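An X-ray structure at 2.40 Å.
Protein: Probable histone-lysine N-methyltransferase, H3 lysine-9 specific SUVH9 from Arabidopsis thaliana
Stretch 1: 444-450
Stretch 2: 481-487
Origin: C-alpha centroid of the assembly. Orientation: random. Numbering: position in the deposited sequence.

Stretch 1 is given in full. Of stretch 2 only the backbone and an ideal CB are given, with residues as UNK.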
# COMPACT_ATOMS: atom_id res chain seq x y z
N PRO A 444 21.71 -3.87 -19.71
CA PRO A 444 20.36 -4.33 -19.41
C PRO A 444 20.30 -5.84 -19.37
O PRO A 444 21.11 -6.51 -20.00
CB PRO A 444 19.54 -3.80 -20.59
CG PRO A 444 20.52 -3.70 -21.71
CD PRO A 444 21.83 -3.32 -21.07
N VAL A 445 19.36 -6.37 -18.60
CA VAL A 445 19.05 -7.79 -18.60
C VAL A 445 18.57 -8.17 -20.00
O VAL A 445 17.84 -7.41 -20.63
CB VAL A 445 17.98 -8.10 -17.53
CG1 VAL A 445 17.25 -9.40 -17.83
CG2 VAL A 445 18.61 -8.13 -16.14
N ASP A 446 18.99 -9.33 -20.51
CA ASP A 446 18.59 -9.75 -21.85
C ASP A 446 18.04 -11.17 -21.95
O ASP A 446 17.71 -11.63 -23.04
CB ASP A 446 19.73 -9.56 -22.86
CG ASP A 446 21.01 -10.30 -22.49
OD1 ASP A 446 20.93 -11.34 -21.79
OD2 ASP A 446 22.09 -9.85 -22.90
N PHE A 447 17.94 -11.87 -20.82
CA PHE A 447 17.45 -13.24 -20.86
C PHE A 447 15.93 -13.31 -20.99
O PHE A 447 15.22 -12.34 -20.75
CB PHE A 447 17.94 -14.07 -19.66
CG PHE A 447 17.25 -13.76 -18.37
CD1 PHE A 447 17.77 -12.83 -17.48
CD2 PHE A 447 16.08 -14.43 -18.01
CE1 PHE A 447 17.14 -12.56 -16.29
CE2 PHE A 447 15.45 -14.16 -16.81
CZ PHE A 447 15.98 -13.22 -15.95
N ALA A 448 15.43 -14.48 -21.38
CA ALA A 448 14.00 -14.67 -21.57
C ALA A 448 13.47 -15.69 -20.59
O ALA A 448 14.22 -16.51 -20.06
CB ALA A 448 13.70 -15.09 -23.00
N MET A 449 12.17 -15.64 -20.34
CA MET A 449 11.52 -16.56 -19.43
C MET A 449 10.35 -17.24 -20.11
O MET A 449 9.56 -16.60 -20.81
CB MET A 449 11.02 -15.82 -18.19
CG MET A 449 12.09 -15.05 -17.46
SD MET A 449 11.47 -14.22 -15.99
CE MET A 449 10.95 -15.62 -15.01
N ASP A 450 10.24 -18.54 -19.91
CA ASP A 450 9.06 -19.27 -20.32
C ASP A 450 8.18 -19.47 -19.09
O ASP A 450 8.66 -19.92 -18.05
CB ASP A 450 9.44 -20.61 -20.94
CG ASP A 450 8.26 -21.34 -21.54
OD1 ASP A 450 8.15 -21.38 -22.78
OD2 ASP A 450 7.43 -21.86 -20.77
N UNK A 481 25.55 -11.65 -12.99
CA UNK A 481 24.90 -10.42 -13.45
C UNK A 481 23.93 -10.67 -14.60
O UNK A 481 22.96 -9.92 -14.78
CB UNK A 481 25.96 -9.40 -13.88
N UNK A 482 24.19 -11.70 -15.39
CA UNK A 482 23.37 -12.02 -16.55
C UNK A 482 22.00 -12.57 -16.15
O UNK A 482 21.04 -12.46 -16.91
CB UNK A 482 24.10 -13.03 -17.44
N UNK A 483 21.92 -13.17 -14.97
CA UNK A 483 20.69 -13.84 -14.55
C UNK A 483 20.15 -13.45 -13.18
O UNK A 483 19.95 -14.31 -12.32
CB UNK A 483 20.92 -15.35 -14.56
N UNK A 484 19.89 -12.15 -12.96
CA UNK A 484 19.32 -11.80 -11.66
C UNK A 484 17.86 -12.23 -11.59
O UNK A 484 17.25 -12.47 -12.63
CB UNK A 484 19.44 -10.30 -11.40
N UNK A 485 17.32 -12.33 -10.39
CA UNK A 485 15.91 -12.68 -10.25
C UNK A 485 15.02 -11.46 -10.48
O UNK A 485 15.48 -10.32 -10.41
CB UNK A 485 15.64 -13.28 -8.87
N UNK A 486 13.75 -11.72 -10.77
CA UNK A 486 12.78 -10.67 -10.99
C UNK A 486 11.89 -10.58 -9.76
O UNK A 486 11.12 -11.50 -9.48
CB UNK A 486 11.96 -10.93 -12.25
N UNK A 487 12.02 -9.49 -9.02
CA UNK A 487 11.27 -9.33 -7.77
C UNK A 487 10.27 -8.18 -7.87
O UNK A 487 10.60 -7.10 -8.37
CB UNK A 487 12.23 -9.09 -6.60

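Stretch 1 offers mostly apolar surface here: Val445, the Phe447 ring and Met449. No direct hydrogen bond joins the two stretches, so shape and apolar contact carry most of the fit.

Position 481 has phi/psi of -58/-28. Its CA-to-CB bond points sideways, and no atom of stretch 1 lies within 5.5 Å of the ideal CB. Stretch 1 hardly restricts the choice; many side chains would do. The residue is Leu481, which makes no contact with stretch 1.

Position 482 also points sideways, with phi/psi of -72/-25 and nothing near the ideal CB. Its CA is 6.4 Å from the CA of Val445. A polar or flexible side chain would be as acceptable as an apolar one. The backbone matters more, because its carbonyl O is directed at stretch 1. The deposited residue is Met482. The nearest approach of its side chain to stretch 1 is Met482 SD to Asp446 OD2, 5.4 Å, too far for contact, while Met482 O lies 3.3 Å from Phe447 CD1. The same oxygen accepts a hydrogen bond from a water, 3.0 Å from Met482 O to the water O. That water also accepts from Asp446 N (2.7 Å to the water O) and donates to Asp446 OD1 (2.8 Å from the water O). It thus links the two stretches where no direct hydrogen bond does.

Position 483 has its CA-to-CB bond pointing away, yet the ideal CB is 5.0 Å from Phe447 CD1. A short side chain would leave the Phe447 ring largely uncovered from here. A long apolar or aromatic one could turn back to it. The residue is Phe483, with chi1 at -77° (m). Its CE1 comes 3.5 Å from Phe447 CB, and its CD1 lies over one face of the Phe447 ring. The ring centroids are 5.1 Å apart and the planes meet obliquely at 38°.

Position 484 has phi -73° and psi 161°, values open to proline as well as to other residues. The CA-to-CB bond points sideways, with the ideal CB 5.3 Å from Val445 CG2. A compact apolar side chain would suit; proline, valine or alanine are all reasonable. Pro484 is found. Its CG packs 3.6 Å from Val445 CG2, and its CD is 4.1 Å from Phe447 CE1, so the ring touches both residues. Its backbone also takes part, with Pro484 O 3.6 Å from Phe447 CZ.

Position 485 begins the strand portion of this stretch and points away. Stretch 1 sets no demand. Arg485 is deposited, and its guanidinium is hydrogen-bonded elsewhere in the structure.

Position 486 points toward stretch 1, its ideal CB 5.0 Å from Met449 SD. The sulfur and the Phe447 ring favour an apolar side chain; valine, isoleucine or leucine could be considered. Val486 is present, chi1 -172° (t). Its CG2 reaches both neighbours, 4.1 Å from Met449 SD and 4.5 Å from Phe447 CZ.

Position 487 is out of reach, so stretch 1 gives no guide. It is Met487.

Stretch 2 481-487: LMFPRVM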
# COMPACT_ATOMS: atom_id res chain seq x y z
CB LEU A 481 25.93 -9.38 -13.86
CG LEU A 481 26.65 -8.56 -12.78
CD1 LEU A 481 26.04 -8.77 -11.40
CD2 LEU A 481 28.14 -8.87 -12.77
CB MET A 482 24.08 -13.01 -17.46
CG MET A 482 25.51 -12.62 -17.85
SD MET A 482 25.60 -11.33 -19.11
CE MET A 482 25.69 -9.84 -18.11
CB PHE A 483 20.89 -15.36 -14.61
CG PHE A 483 20.84 -15.93 -15.99
CD1 PHE A 483 19.63 -16.10 -16.64
CD2 PHE A 483 22.01 -16.31 -16.64
CE1 PHE A 483 19.58 -16.62 -17.92
CE2 PHE A 483 21.96 -16.84 -17.92
CZ PHE A 483 20.75 -16.99 -18.56
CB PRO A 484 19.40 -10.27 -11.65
CG PRO A 484 19.26 -9.90 -13.09
CD PRO A 484 19.98 -10.98 -13.86
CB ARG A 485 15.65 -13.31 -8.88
CG ARG A 485 16.45 -14.58 -8.65
CD ARG A 485 15.97 -15.36 -7.45
NE ARG A 485 16.66 -16.64 -7.37
CZ ARG A 485 16.19 -17.78 -7.87
NH1 ARG A 485 16.90 -18.90 -7.75
NH2 ARG A 485 15.02 -17.80 -8.48
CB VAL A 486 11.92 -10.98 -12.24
CG1 VAL A 486 11.03 -9.80 -12.59
CG2 VAL A 486 12.82 -11.34 -13.42
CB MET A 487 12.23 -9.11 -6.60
CG MET A 487 13.23 -10.23 -6.40
SD MET A 487 12.43 -11.79 -5.97
CE MET A 487 13.84 -12.80 -5.51
O HOH W 1 20.95 -10.51 -19.16
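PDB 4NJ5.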